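PDB 6L7N: lipase, class 3 from Penicillium roqueforti FM164, which probably hydrolyses ester bonds of lipid substrates such as triacylglycerols, as a fungal class 3 lipase of the alpha/beta-hydrolase fold. Local coordinates for residues Val4-Ser7 and Glu8-Phe12. Numbering follows the deposited sequence.
Sequences VSTS and ELNQF
Glu8 turns its carboxylate back so that OE1 meets the N and OG of Ser5, and the two residues form a capping box that starts helix 6-22, close to the N-terminus of this alpha/beta-hydrolase chain. From the N-cap position, Ser5 OG accepts from Glu8 N at 3.2 Å with a nearly straight N-H (169°), and Ser5 OG also donates to Glu8 OE1 at 2.8 Å. The backbone returns the favour: Ser5 N donates to Glu8 OE1 at 3.0 Å. OE1 is thus gripped twice on its anti side, by donors coming from opposite faces of the carboxylate plane, which should fix how the group is turned. Glu8 gets there with CG beside its own backbone N (chi1 -74°) and an extended chain beyond, leading back toward the start of the helix, where its negative charge probably suits the helix dipole. With an alanine here, Ser5 N and Ser5 OG would probably both be left without the acceptor that OE1 provides, and the serine hydroxyl would be freer to turn away from Glu8 N.

Behind the cap, Leu9 N donates to Ser5 O and Asn10 N to Thr6 O, the first turn of regular helix. Val4 lies on the inner side: Val4 CG2 meets Leu9 CB at 4.2 Å, the side chains crossing at about a right angle, and Val4 CG1 reaches the edge of the Phe12 ring at CE2, 4.3 Å away. Val4 and Leu9 both rest on Ile235 of strand 235-238, while Phe12 packs edge-to-face with Phe196 and Tyr220. On the outer side, the Gln11 side chain turns back so that NE2 makes a weak bond of 3.2 Å to Ser7 O.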
# COMPACT_ATOMS: atom_id res chain seq x y z
N VAL A 4 -19.83 -2.15 -4.05
CA VAL A 4 -19.00 -2.48 -5.20
C VAL A 4 -19.53 -3.78 -5.80
O VAL A 4 -20.42 -4.43 -5.25
CB VAL A 4 -17.51 -2.62 -4.83
CG1 VAL A 4 -16.97 -1.29 -4.30
CG2 VAL A 4 -17.31 -3.74 -3.82
N SER A 5 -18.96 -4.15 -6.94
CA SER A 5 -19.35 -5.39 -7.58
C SER A 5 -18.58 -6.57 -6.98
O SER A 5 -17.52 -6.42 -6.37
CB SER A 5 -19.12 -5.31 -9.08
OG SER A 5 -17.74 -5.33 -9.38
N THR A 6 -19.15 -7.77 -7.16
CA THR A 6 -18.47 -8.97 -6.69
C THR A 6 -17.07 -9.09 -7.28
O THR A 6 -16.13 -9.47 -6.58
CB THR A 6 -19.31 -10.20 -7.00
OG1 THR A 6 -20.42 -10.25 -6.08
CG2 THR A 6 -18.49 -11.47 -6.87
N SER A 7 -16.91 -8.73 -8.56
CA SER A 7 -15.59 -8.82 -9.20
C SER A 7 -14.59 -7.87 -8.56
O SER A 7 -13.44 -8.25 -8.27
CB SER A 7 -15.72 -8.51 -10.69
OG SER A 7 -14.45 -8.27 -11.26
N GLU A 8 -15.00 -6.62 -8.35
CA GLU A 8 -14.15 -5.65 -7.66
C GLU A 8 -13.79 -6.15 -6.27
O GLU A 8 -12.63 -6.06 -5.84
CB GLU A 8 -14.85 -4.30 -7.59
CG GLU A 8 -14.88 -3.57 -8.93
CD GLU A 8 -15.88 -2.44 -8.96
OE1 GLU A 8 -17.08 -2.70 -8.75
OE2 GLU A 8 -15.46 -1.29 -9.19
N LEU A 9 -14.78 -6.67 -5.54
CA LEU A 9 -14.52 -7.19 -4.20
C LEU A 9 -13.52 -8.34 -4.23
O LEU A 9 -12.63 -8.42 -3.38
CB LEU A 9 -15.83 -7.64 -3.55
CG LEU A 9 -15.70 -8.27 -2.17
CD1 LEU A 9 -15.23 -7.23 -1.15
CD2 LEU A 9 -17.00 -8.92 -1.73
N ASN A 10 -13.65 -9.24 -5.20
CA ASN A 10 -12.70 -10.34 -5.32
C ASN A 10 -11.28 -9.81 -5.53
O ASN A 10 -10.33 -10.27 -4.88
CB ASN A 10 -13.11 -11.26 -6.48
CG ASN A 10 -14.42 -11.98 -6.22
OD1 ASN A 10 -14.90 -12.04 -5.09
ND2 ASN A 10 -15.00 -12.54 -7.28
N GLN A 11 -11.13 -8.83 -6.43
CA GLN A 11 -9.81 -8.23 -6.63
C GLN A 11 -9.27 -7.60 -5.34
O GLN A 11 -8.09 -7.76 -5.00
CB GLN A 11 -9.87 -7.20 -7.75
CG GLN A 11 -10.07 -7.84 -9.10
CD GLN A 11 -10.38 -6.85 -10.19
OE1 GLN A 11 -9.48 -6.25 -10.78
NE2 GLN A 11 -11.68 -6.66 -10.47
N PHE A 12 -10.14 -6.88 -4.62
CA PHE A 12 -9.68 -6.17 -3.43
C PHE A 12 -9.27 -7.15 -2.33
O PHE A 12 -8.24 -6.95 -1.66
CB PHE A 12 -10.77 -5.22 -2.92
CG PHE A 12 -11.22 -4.19 -3.94
CD1 PHE A 12 -10.41 -3.83 -5.02
CD2 PHE A 12 -12.46 -3.57 -3.81
CE1 PHE A 12 -10.83 -2.89 -5.95
CE2 PHE A 12 -12.88 -2.61 -4.74
CZ PHE A 12 -12.07 -2.27 -5.81